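Cytochrome c-552/4 domain-containing protein (PDB 4QO5) is of unknown function but, as a membrane-associated octaheme cytochrome c, carries eight hemes and probably passes electrons among them. Local coordinates at residues N248-S253 / A281-T286; P242-F247 / I480-A485. One frame throughout, in Å; residues are numbered along the deposited sequence.

Interaction 1 of 2, residues N248-S253 / A281-T286; sequences NVWKES and APTCAT. With HEC (heme c), chain H.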
ATOM      1  N   ASN A 248       0.004   7.247   3.710  1.00 19.01           N
ATOM      2  CA  ASN A 248       0.505   5.952   4.160  1.00 19.11           C
ATOM      3  C   ASN A 248       0.708   5.961   5.656  1.00 20.30           C
ATOM      4  O   ASN A 248       0.392   5.000   6.347  1.00 19.68           O
ATOM      5  CB  ASN A 248       1.832   5.664   3.493  1.00 19.89           C
ATOM      6  CG  ASN A 248       1.759   5.766   1.976  1.00 23.99           C
ATOM      7  OD1 ASN A 248       1.905   6.850   1.406  1.00 23.73           O
ATOM      8  ND2 ASN A 248       1.537   4.635   1.318  1.00 27.97           N
ATOM      9  N   VAL A 249       1.231   7.079   6.143  1.00 17.76           N
ATOM     10  CA  VAL A 249       1.412   7.287   7.579  1.00 17.98           C
ATOM     11  C   VAL A 249       0.063   7.236   8.285  1.00 18.52           C
ATOM     12  O   VAL A 249      -0.103   6.548   9.295  1.00 19.42           O
ATOM     13  CB  VAL A 249       2.075   8.647   7.844  1.00 16.40           C
ATOM     14  CG1 VAL A 249       1.892   9.053   9.304  1.00 16.77           C
ATOM     15  CG2 VAL A 249       3.573   8.584   7.498  1.00 22.10           C
ATOM     16  N   TRP A 250      -0.906   7.980   7.769  1.00 19.69           N
ATOM     17  CA  TRP A 250      -2.231   8.001   8.387  1.00 21.34           C
ATOM     18  C   TRP A 250      -2.898   6.629   8.388  1.00 17.66           C
ATOM     19  O   TRP A 250      -3.517   6.241   9.366  1.00 20.13           O
ATOM     20  CB  TRP A 250      -3.124   8.999   7.672  1.00 19.78           C
ATOM     21  CG  TRP A 250      -4.485   9.153   8.274  1.00 16.75           C
ATOM     22  CD1 TRP A 250      -4.842  10.002   9.259  1.00 15.89           C
ATOM     23  CD2 TRP A 250      -5.666   8.431   7.910  1.00 14.93           C
ATOM     24  NE1 TRP A 250      -6.190   9.858   9.547  1.00 18.09           N
ATOM     25  CE2 TRP A 250      -6.716   8.904   8.716  1.00 17.63           C
ATOM     26  CE3 TRP A 250      -5.936   7.426   6.975  1.00 15.37           C
ATOM     27  CZ2 TRP A 250      -8.021   8.403   8.621  1.00 15.72           C
ATOM     28  CZ3 TRP A 250      -7.221   6.930   6.885  1.00 20.24           C
ATOM     29  CH2 TRP A 250      -8.245   7.413   7.690  1.00 16.78           C
ATOM     30  N   LYS A 251      -2.812   5.919   7.264  1.00 17.06           N
ATOM     31  CA  LYS A 251      -3.383   4.582   7.169  1.00 19.49           C
ATOM     32  C   LYS A 251      -2.853   3.636   8.252  1.00 28.07           C
ATOM     33  O   LYS A 251      -3.612   2.829   8.796  1.00 28.65           O
ATOM     34  CB  LYS A 251      -3.156   3.985   5.765  1.00 23.66           C
ATOM     35  N   GLU A 252      -1.559   3.720   8.564  1.00 25.21           N
ATOM     36  CA  GLU A 252      -1.000   2.840   9.598  1.00 24.60           C
ATOM     37  C   GLU A 252      -1.253   3.364  11.012  1.00 23.82           C
ATOM     38  O   GLU A 252      -1.184   2.609  11.973  1.00 25.62           O
ATOM     39  CB  GLU A 252       0.501   2.545   9.368  1.00 24.71           C
ATOM     40  CG  GLU A 252       1.438   3.741   9.510  1.00 27.86           C
ATOM     41  CD  GLU A 252       2.902   3.345   9.759  1.00 37.85           C
ATOM     42  OE1 GLU A 252       3.150   2.279  10.364  1.00 40.99           O
ATOM     43  OE2 GLU A 252       3.811   4.119   9.379  1.00 29.95           O
ATOM     44  N   SER A 253      -1.562   4.649  11.140  1.00 19.25           N
ATOM     45  CA  SER A 253      -1.834   5.247  12.442  1.00 20.28           C
ATOM     46  C   SER A 253      -3.128   4.724  13.039  1.00 20.77           C
ATOM     47  O   SER A 253      -4.012   4.279  12.320  1.00 20.60           O
ATOM     48  CB  SER A 253      -1.947   6.778  12.321  1.00 18.14           C
ATOM     49  OG  SER A 253      -3.204   7.182  11.775  1.00 20.97           O
ATOM     50  N   ALA A 281     -12.683   9.564  15.021  1.00 19.33           N
ATOM     51  CA  ALA A 281     -11.303   9.458  14.530  1.00 20.45           C
ATOM     52  C   ALA A 281     -11.131  10.491  13.428  1.00 20.67           C
ATOM     53  O   ALA A 281     -11.996  10.621  12.574  1.00 20.00           O
ATOM     54  CB  ALA A 281     -11.008   8.031  13.975  1.00 19.59           C
ATOM     55  N   PRO A 282      -9.998  11.211  13.436  1.00 22.79           N
ATOM     56  CA  PRO A 282      -9.754  12.322  12.501  1.00 20.26           C
ATOM     57  C   PRO A 282      -9.203  11.869  11.145  1.00 19.22           C
ATOM     58  O   PRO A 282      -8.398  10.932  11.083  1.00 20.05           O
ATOM     59  CB  PRO A 282      -8.692  13.136  13.231  1.00 20.29           C
ATOM     60  CG  PRO A 282      -7.902  12.080  13.991  1.00 20.75           C
ATOM     61  CD  PRO A 282      -8.903  11.047  14.409  1.00 18.28           C
ATOM     62  N   THR A 283      -9.651  12.519  10.074  1.00 20.44           N
ATOM     63  CA  THR A 283      -9.046  12.364   8.762  1.00 20.28           C
ATOM     64  C   THR A 283      -8.193  13.580   8.432  1.00 19.77           C
ATOM     65  O   THR A 283      -8.093  14.518   9.232  1.00 18.54           O
ATOM     66  CB  THR A 283     -10.108  12.263   7.653  1.00 19.96           C
ATOM     67  OG1 THR A 283     -10.865  13.485   7.593  1.00 21.71           O
ATOM     68  CG2 THR A 283     -11.038  11.085   7.898  1.00 20.10           C
ATOM     69  N   CYS A 284      -7.608  13.574   7.236  1.00 19.69           N
ATOM     70  CA  CYS A 284      -6.786  14.700   6.787  1.00 18.98           C
ATOM     71  C   CYS A 284      -7.514  16.019   6.968  1.00 20.54           C
ATOM     72  O   CYS A 284      -6.966  16.960   7.536  1.00 19.62           O
ATOM     73  CB  CYS A 284      -6.444  14.565   5.314  1.00 16.23           C
ATOM     74  SG  CYS A 284      -6.300  12.881   4.729  1.00 20.42           S
ATOM     75  N   ALA A 285      -8.749  16.093   6.486  1.00 19.39           N
ATOM     76  CA  ALA A 285      -9.507  17.352   6.563  1.00 18.63           C
ATOM     77  C   ALA A 285      -9.715  17.802   8.010  1.00 18.57           C
ATOM     78  O   ALA A 285      -9.648  18.993   8.307  1.00 18.94           O
ATOM     79  CB  ALA A 285     -10.840  17.222   5.866  1.00 22.30           C
ATOM     80  N   THR A 286      -9.966  16.850   8.909  1.00 18.99           N
ATOM     81  CA  THR A 286     -10.208  17.177  10.322  1.00 16.63           C
ATOM     82  C   THR A 286      -9.112  18.060  10.881  1.00 23.74           C
ATOM     83  O   THR A 286      -9.379  19.087  11.515  1.00 21.37           O
ATOM     84  CB  THR A 286     -10.283  15.903  11.219  1.00 17.38           C
ATOM     85  OG1 THR A 286     -11.255  14.980  10.693  1.00 18.63           O
ATOM     86  CG2 THR A 286     -10.654  16.298  12.644  1.00 21.89           C
TER
HETATM   87 FE   HEC H 607      -1.246  15.962   8.437  1.00 18.14          FE
HETATM   88  CHA HEC H 607       1.725  17.700   8.625  1.00 17.62           C
HETATM   89  CHB HEC H 607      -1.193  16.147   5.022  1.00 18.31           C
HETATM   90  CHC HEC H 607      -3.698  13.641   8.304  1.00 19.25           C
HETATM   91  CHD HEC H 607      -1.859  16.507  11.687  1.00 19.16           C
HETATM   92  NA  HEC H 607       0.006  16.780   7.101  1.00 23.58           N
HETATM   93  C1A HEC H 607       1.229  17.379   7.371  1.00 21.47           C
HETATM   94  C2A HEC H 607       1.905  17.610   6.119  1.00 20.73           C
HETATM   95  C3A HEC H 607       1.120  17.162   5.122  1.00 21.78           C
HETATM   96  C4A HEC H 607      -0.101  16.646   5.712  1.00 20.13           C
HETATM   97  CMA HEC H 607       1.400  17.193   3.599  1.00 26.45           C
HETATM   98  CAA HEC H 607       3.313  18.236   6.005  1.00 16.19           C
HETATM   99  CBA HEC H 607       3.186  19.674   5.485  1.00 18.60           C
HETATM  100  CGA HEC H 607       4.560  20.271   5.646  1.00 30.28           C
HETATM  101  O1A HEC H 607       5.421  20.054   4.756  1.00 24.46           O
HETATM  102  O2A HEC H 607       4.800  20.926   6.695  1.00 30.31           O
HETATM  103  NB  HEC H 607      -2.280  15.138   6.948  1.00 15.84           N
HETATM  104  C1B HEC H 607      -2.017  15.244   5.600  1.00 18.43           C
HETATM  105  C2B HEC H 607      -2.647  14.165   4.925  1.00 17.85           C
HETATM  106  C3B HEC H 607      -3.278  13.470   5.881  1.00 22.13           C
HETATM  107  C4B HEC H 607      -3.094  14.081   7.148  1.00 15.95           C
HETATM  108  CMB HEC H 607      -2.528  13.988   3.381  1.00 21.36           C
HETATM  109  CAB HEC H 607      -4.085  12.186   5.930  1.00 28.68           C
HETATM  110  CBB HEC H 607      -3.594  11.127   4.938  1.00 19.79           C
HETATM  111  NC  HEC H 607      -2.594  15.301   9.660  1.00 21.70           N
HETATM  112  C1C HEC H 607      -3.479  14.251   9.507  1.00 18.07           C
HETATM  113  C2C HEC H 607      -4.277  14.113  10.708  1.00 18.71           C
HETATM  114  C3C HEC H 607      -3.519  14.700  11.655  1.00 28.63           C
HETATM  115  C4C HEC H 607      -2.601  15.578  11.007  1.00 17.03           C
HETATM  116  CMC HEC H 607      -5.114  12.829  10.886  1.00 25.98           C
HETATM  117  CAC HEC H 607      -3.655  14.866  13.185  1.00 39.83           C
HETATM  118  CBC HEC H 607      -4.352  13.745  13.969  1.00 25.62           C
HETATM  119  ND  HEC H 607      -0.228  16.959   9.919  1.00 17.04           N
HETATM  120  C1D HEC H 607      -0.672  17.012  11.230  1.00 19.12           C
HETATM  121  C2D HEC H 607       0.286  17.714  12.029  1.00 18.62           C
HETATM  122  C3D HEC H 607       1.417  18.061  11.083  1.00 17.09           C
HETATM  123  C4D HEC H 607       1.008  17.567   9.782  1.00 17.77           C
HETATM  124  CMD HEC H 607       0.194  17.994  13.545  1.00 18.32           C
HETATM  125  CAD HEC H 607       2.691  18.856  11.389  1.00 19.14           C
HETATM  126  CBD HEC H 607       2.243  20.323  11.220  1.00 22.35           C
HETATM  127  CGD HEC H 607       3.421  21.173  10.828  1.00 27.06           C
HETATM  128  O1D HEC H 607       4.382  20.618  10.247  1.00 26.60           O
HETATM  129  O2D HEC H 607       3.414  22.407  11.094  1.00 22.97           O
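A CxxCH heme-attachment motif, beginning at Cys-284, meets the flank of helix 246-252 here, and one indole ring, that of Trp-250, makes the link. Its NE1 donates to Pro-282 O at 2.9 Å with an N-H...O angle of 151°, the oxygen lying within 3° of the ring plane. The indole N-H, buried between helix and loop, thus finds an acceptor in this backbone carbonyl. With CG anti to the backbone N (chi1 -177°), the indole reaches out from the helix to the loop and alongside the heme rim. Tryptophan suits this place because the ring offers its N-H and its carbon edge along the same rim: Trp-250 CD1 meets the heme methyl CMC edge-on at 3.3 Å. The linking CB separately touches heme CBB at 3.5 Å. On the benzo side, CZ2 rests against Thr-283 CG2 at 4.1 Å. A phenylalanine in its place would probably leave Pro-282 O without its donor and open a gap beside Thr-283. Cys-284 SG forms the thioether to heme CAB, modelled long at 2.6 Å. Thr-283 occupies the N-cap position of helix 284-288, whose last residue, His-288, is an axial heme ligand; Thr-283 OG1 is hydrogen-bonded to Arg-230 O. Threonine suits this position because its methyl can face the indole while the hydroxyl turns to a polar partner. Ser-253 OG donates to Trp-250 O at 2.6 Å where helix 246-252 stops. Thr-283 N donates to Thr-286 OG1 at 3.0 Å, a side chain of the helix's first turn taking up the N-H of the residue before it.

Interaction 2 of 2, residues P242-F247 / I480-A485; sequences PDVPAF and IRYGTA. With HEC (heme c), chain H.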
ATOM      1  N   PRO A 242       7.061   7.734  -1.868  1.00 22.50           N
ATOM      2  CA  PRO A 242       8.092   7.932  -0.835  1.00 21.68           C
ATOM      3  C   PRO A 242       8.321   9.368  -0.394  1.00 25.85           C
ATOM      4  O   PRO A 242       8.926   9.565   0.663  1.00 25.63           O
ATOM      5  CB  PRO A 242       9.364   7.435  -1.523  1.00 23.96           C
ATOM      6  CG  PRO A 242       9.131   7.753  -2.995  1.00 24.35           C
ATOM      7  CD  PRO A 242       7.639   7.558  -3.215  1.00 22.66           C
ATOM      8  N   ASP A 243       7.880  10.340  -1.194  1.00 22.14           N
ATOM      9  CA  ASP A 243       8.240  11.742  -0.956  1.00 22.66           C
ATOM     10  C   ASP A 243       7.331  12.465   0.019  1.00 20.76           C
ATOM     11  O   ASP A 243       7.771  13.333   0.791  1.00 21.60           O
ATOM     12  CB  ASP A 243       8.319  12.525  -2.287  1.00 23.91           C
ATOM     13  CG  ASP A 243       7.086  12.322  -3.197  1.00 39.34           C
ATOM     14  OD1 ASP A 243       6.586  13.335  -3.764  1.00 35.15           O
ATOM     15  OD2 ASP A 243       6.643  11.161  -3.399  1.00 31.26           O
ATOM     16  N   VAL A 244       6.049  12.129  -0.010  1.00 20.29           N
ATOM     17  CA  VAL A 244       5.081  12.894   0.768  1.00 16.35           C
ATOM     18  C   VAL A 244       4.045  11.955   1.394  1.00 22.49           C
ATOM     19  O   VAL A 244       2.849  12.130   1.197  1.00 20.62           O
ATOM     20  CB  VAL A 244       4.390  13.974  -0.132  1.00 18.77           C
ATOM     21  CG1 VAL A 244       5.362  15.112  -0.464  1.00 22.56           C
ATOM     22  CG2 VAL A 244       3.874  13.355  -1.443  1.00 20.09           C
ATOM     23  N   PRO A 245       4.507  10.984   2.209  1.00 22.57           N
ATOM     24  CA  PRO A 245       3.698   9.807   2.558  1.00 22.61           C
ATOM     25  C   PRO A 245       2.624  10.062   3.607  1.00 23.34           C
ATOM     26  O   PRO A 245       2.467   9.235   4.509  1.00 20.23           O
ATOM     27  CB  PRO A 245       4.732   8.856   3.158  1.00 22.57           C
ATOM     28  CG  PRO A 245       5.693   9.792   3.884  1.00 21.52           C
ATOM     29  CD  PRO A 245       5.816  10.968   2.889  1.00 24.43           C
ATOM     30  N   ALA A 246       1.918  11.184   3.531  1.00 21.43           N
ATOM     31  CA  ALA A 246       0.905  11.456   4.542  1.00 20.15           C
ATOM     32  C   ALA A 246      -0.226  10.407   4.541  1.00 24.76           C
ATOM     33  O   ALA A 246      -0.654   9.952   5.610  1.00 21.09           O
ATOM     34  CB  ALA A 246       0.387  12.889   4.433  1.00 20.51           C
ATOM     35  N   PHE A 247      -0.654   9.955   3.361  1.00 20.32           N
ATOM     36  CA  PHE A 247      -1.689   8.932   3.307  1.00 16.19           C
ATOM     37  C   PHE A 247      -1.241   7.633   3.963  1.00 17.83           C
ATOM     38  O   PHE A 247      -2.006   6.992   4.683  1.00 21.49           O
ATOM     39  CB  PHE A 247      -2.143   8.648   1.866  1.00 18.27           C
ATOM     40  CG  PHE A 247      -3.192   7.588   1.772  1.00 23.43           C
ATOM     41  CD1 PHE A 247      -4.510   7.885   2.068  1.00 22.08           C
ATOM     42  CD2 PHE A 247      -2.863   6.291   1.398  1.00 30.46           C
ATOM     43  CE1 PHE A 247      -5.492   6.925   1.988  1.00 25.72           C
ATOM     44  CE2 PHE A 247      -3.840   5.314   1.321  1.00 35.75           C
ATOM     45  CZ  PHE A 247      -5.162   5.634   1.612  1.00 30.09           C
ATOM     46  N   ILE A 480      10.330  10.488   8.056  1.00 17.21           N
ATOM     47  CA  ILE A 480      10.509  10.460   9.511  1.00 18.29           C
ATOM     48  C   ILE A 480       9.716  11.574  10.185  1.00 21.33           C
ATOM     49  O   ILE A 480       9.046  11.361  11.201  1.00 20.40           O
ATOM     50  CB  ILE A 480      12.002  10.572   9.886  1.00 21.87           C
ATOM     51  CG1 ILE A 480      12.731   9.292   9.481  1.00 23.08           C
ATOM     52  CG2 ILE A 480      12.174  10.809  11.407  1.00 19.78           C
ATOM     53  CD1 ILE A 480      14.243   9.447   9.411  1.00 22.16           C
ATOM     54  N   ARG A 481       9.786  12.769   9.602  1.00 22.09           N
ATOM     55  CA  ARG A 481       9.064  13.912  10.129  1.00 18.97           C
ATOM     56  C   ARG A 481       7.554  13.717   9.976  1.00 17.40           C
ATOM     57  O   ARG A 481       6.806  13.960  10.912  1.00 19.33           O
ATOM     58  CB  ARG A 481       9.529  15.196   9.435  1.00 19.82           C
ATOM     59  CG  ARG A 481      10.976  15.554   9.776  1.00 20.00           C
ATOM     60  CD  ARG A 481      11.370  16.905   9.175  1.00 20.36           C
ATOM     61  NE  ARG A 481      11.572  16.854   7.728  1.00 19.21           N
ATOM     62  CZ  ARG A 481      12.765  16.924   7.140  1.00 23.48           C
ATOM     63  NH1 ARG A 481      13.864  17.019   7.870  1.00 20.69           N
ATOM     64  NH2 ARG A 481      12.862  16.889   5.818  1.00 21.65           N
ATOM     65  N   TYR A 482       7.118  13.244   8.808  1.00 19.00           N
ATOM     66  CA  TYR A 482       5.695  12.980   8.591  1.00 17.06           C
ATOM     67  C   TYR A 482       5.152  11.951   9.587  1.00 18.23           C
ATOM     68  O   TYR A 482       4.040  12.105  10.125  1.00 20.08           O
ATOM     69  CB  TYR A 482       5.475  12.408   7.182  1.00 16.10           C
ATOM     70  CG  TYR A 482       5.249  13.422   6.081  1.00 18.48           C
ATOM     71  CD1 TYR A 482       6.032  14.564   5.966  1.00 22.49           C
ATOM     72  CD2 TYR A 482       4.261  13.211   5.135  1.00 24.28           C
ATOM     73  CE1 TYR A 482       5.819  15.476   4.917  1.00 21.05           C
ATOM     74  CE2 TYR A 482       4.045  14.110   4.094  1.00 24.23           C
ATOM     75  CZ  TYR A 482       4.816  15.236   3.995  1.00 24.71           C
ATOM     76  OH  TYR A 482       4.579  16.113   2.948  1.00 28.00           O
ATOM     77  N   GLY A 483       5.906  10.869   9.764  1.00 21.37           N
ATOM     78  CA  GLY A 483       5.497   9.755  10.610  1.00 17.57           C
ATOM     79  C   GLY A 483       5.409  10.178  12.065  1.00 22.49           C
ATOM     80  O   GLY A 483       4.538   9.730  12.807  1.00 23.64           O
ATOM     81  N   THR A 484       6.303  11.076  12.462  1.00 19.40           N
ATOM     82  CA  THR A 484       6.301  11.587  13.846  1.00 17.62           C
ATOM     83  C   THR A 484       5.111  12.523  14.024  1.00 20.02           C
ATOM     84  O   THR A 484       4.361  12.400  14.976  1.00 22.65           O
ATOM     85  CB  THR A 484       7.608  12.307  14.161  1.00 18.81           C
ATOM     86  OG1 THR A 484       8.700  11.415  13.906  1.00 20.97           O
ATOM     87  CG2 THR A 484       7.650  12.770  15.634  1.00 20.84           C
ATOM     88  N   ALA A 485       4.905  13.422  13.061  1.00 19.69           N
ATOM     89  CA  ALA A 485       3.799  14.370  13.134  1.00 19.05           C
ATOM     90  C   ALA A 485       2.435  13.692  13.168  1.00 19.70           C
ATOM     91  O   ALA A 485       1.525  14.166  13.850  1.00 21.58           O
ATOM     92  CB  ALA A 485       3.855  15.353  11.955  1.00 19.53           C
TER
HETATM   93 FE   HEC H 607      -1.246  15.962   8.437  1.00 18.14          FE
HETATM   94  CHA HEC H 607       1.725  17.700   8.625  1.00 17.62           C
HETATM   95  CHB HEC H 607      -1.193  16.147   5.022  1.00 18.31           C
HETATM   96  CHC HEC H 607      -3.698  13.641   8.304  1.00 19.25           C
HETATM   97  CHD HEC H 607      -1.859  16.507  11.687  1.00 19.16           C
HETATM   98  NA  HEC H 607       0.006  16.780   7.101  1.00 23.58           N
HETATM   99  C1A HEC H 607       1.229  17.379   7.371  1.00 21.47           C
HETATM  100  C2A HEC H 607       1.905  17.610   6.119  1.00 20.73           C
HETATM  101  C3A HEC H 607       1.120  17.162   5.122  1.00 21.78           C
HETATM  102  C4A HEC H 607      -0.101  16.646   5.712  1.00 20.13           C
HETATM  103  CMA HEC H 607       1.400  17.193   3.599  1.00 26.45           C
HETATM  104  CAA HEC H 607       3.313  18.236   6.005  1.00 16.19           C
HETATM  105  CBA HEC H 607       3.186  19.674   5.485  1.00 18.60           C
HETATM  106  CGA HEC H 607       4.560  20.271   5.646  1.00 30.28           C
HETATM  107  O1A HEC H 607       5.421  20.054   4.756  1.00 24.46           O
HETATM  108  O2A HEC H 607       4.800  20.926   6.695  1.00 30.31           O
HETATM  109  NB  HEC H 607      -2.280  15.138   6.948  1.00 15.84           N
HETATM  110  C1B HEC H 607      -2.017  15.244   5.600  1.00 18.43           C
HETATM  111  C2B HEC H 607      -2.647  14.165   4.925  1.00 17.85           C
HETATM  112  C3B HEC H 607      -3.278  13.470   5.881  1.00 22.13           C
HETATM  113  C4B HEC H 607      -3.094  14.081   7.148  1.00 15.95           C
HETATM  114  CMB HEC H 607      -2.528  13.988   3.381  1.00 21.36           C
HETATM  115  CAB HEC H 607      -4.085  12.186   5.930  1.00 28.68           C
HETATM  116  CBB HEC H 607      -3.594  11.127   4.938  1.00 19.79           C
HETATM  117  NC  HEC H 607      -2.594  15.301   9.660  1.00 21.70           N
HETATM  118  C1C HEC H 607      -3.479  14.251   9.507  1.00 18.07           C
HETATM  119  C2C HEC H 607      -4.277  14.113  10.708  1.00 18.71           C
HETATM  120  C3C HEC H 607      -3.519  14.700  11.655  1.00 28.63           C
HETATM  121  C4C HEC H 607      -2.601  15.578  11.007  1.00 17.03           C
HETATM  122  CMC HEC H 607      -5.114  12.829  10.886  1.00 25.98           C
HETATM  123  CAC HEC H 607      -3.655  14.866  13.185  1.00 39.83           C
HETATM  124  CBC HEC H 607      -4.352  13.745  13.969  1.00 25.62           C
HETATM  125  ND  HEC H 607      -0.228  16.959   9.919  1.00 17.04           N
HETATM  126  C1D HEC H 607      -0.672  17.012  11.230  1.00 19.12           C
HETATM  127  C2D HEC H 607       0.286  17.714  12.029  1.00 18.62           C
HETATM  128  C3D HEC H 607       1.417  18.061  11.083  1.00 17.09           C
HETATM  129  C4D HEC H 607       1.008  17.567   9.782  1.00 17.77           C
HETATM  130  CMD HEC H 607       0.194  17.994  13.545  1.00 18.32           C
HETATM  131  CAD HEC H 607       2.691  18.856  11.389  1.00 19.14           C
HETATM  132  CBD HEC H 607       2.243  20.323  11.220  1.00 22.35           C
HETATM  133  CGD HEC H 607       3.421  21.173  10.828  1.00 27.06           C
HETATM  134  O1D HEC H 607       4.382  20.618  10.247  1.00 26.60           O
HETATM  135  O2D HEC H 607       3.414  22.407  11.094  1.00 22.97           O
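Val-244 lies side by side with Tyr-482: its CG1, held beside the backbone N (chi1 -72°), packs against Tyr-482 OH at 3.6 Å, while Val-244 C is 3.5 Å from the ring atom CE2. A branched apolar residue fills this place well, lining the phenol without competing for its hydroxyl, which is hydrogen-bonded to propionate oxygen O1D of another heme c. Pro-245 comes next, its ring set obliquely against the tyrosine, with CD 3.5 Å from Tyr-482 CD2. Its fixed phi suits the turn ahead of helix 246-252, where it takes the N-cap position and Ala-246 N reaches back to Val-244 O at 2.7 Å, much as in an inverse gamma turn. This is a heme pocket wall, built where one helix starts and helix 464-485 ends. Tyr-482 suits its place between two hemes, giving its hydroxyl to one and a flat ring to the other, whose C2A lies 4.3 Å above the ring plane, displaced toward the rim. Ala-246 N sits at the edge of that ring, in its plane. The small methyl of Ala-246 lets the porphyrin come close, CB being 3.3 Å from heme C2B. At Phe-247 the segment stays on the same side of the porphyrin, its CA 3.3 Å from CBB, the end of the ring-B substituent. Ala-485 is likewise small enough to admit the heme, its CB meeting C3D at 3.7 Å.

Going from the N terminus, residues 242-247 come first and lead straight into helix 246-252, which both contacts share. Interaction 1 closes the shorter loop, returning after 27 residues at 281-286, where a CxxCH motif begins; helix 254-262, with the axial ligand His-255 near its start, lies within it. Interaction 2 closes a far longer loop, 232 residues, at the end of helix 464-485, and so encloses interaction 1; the two do not cross. Helix 246-252 is tied to the CxxCH segment at 281-286 by interaction 1, and its start to the C-terminal helix 464-485 by interaction 2. The contacts meet where Val-249 CG2 packs on Gly-483 CA at 3.8 Å, and both line the same heme.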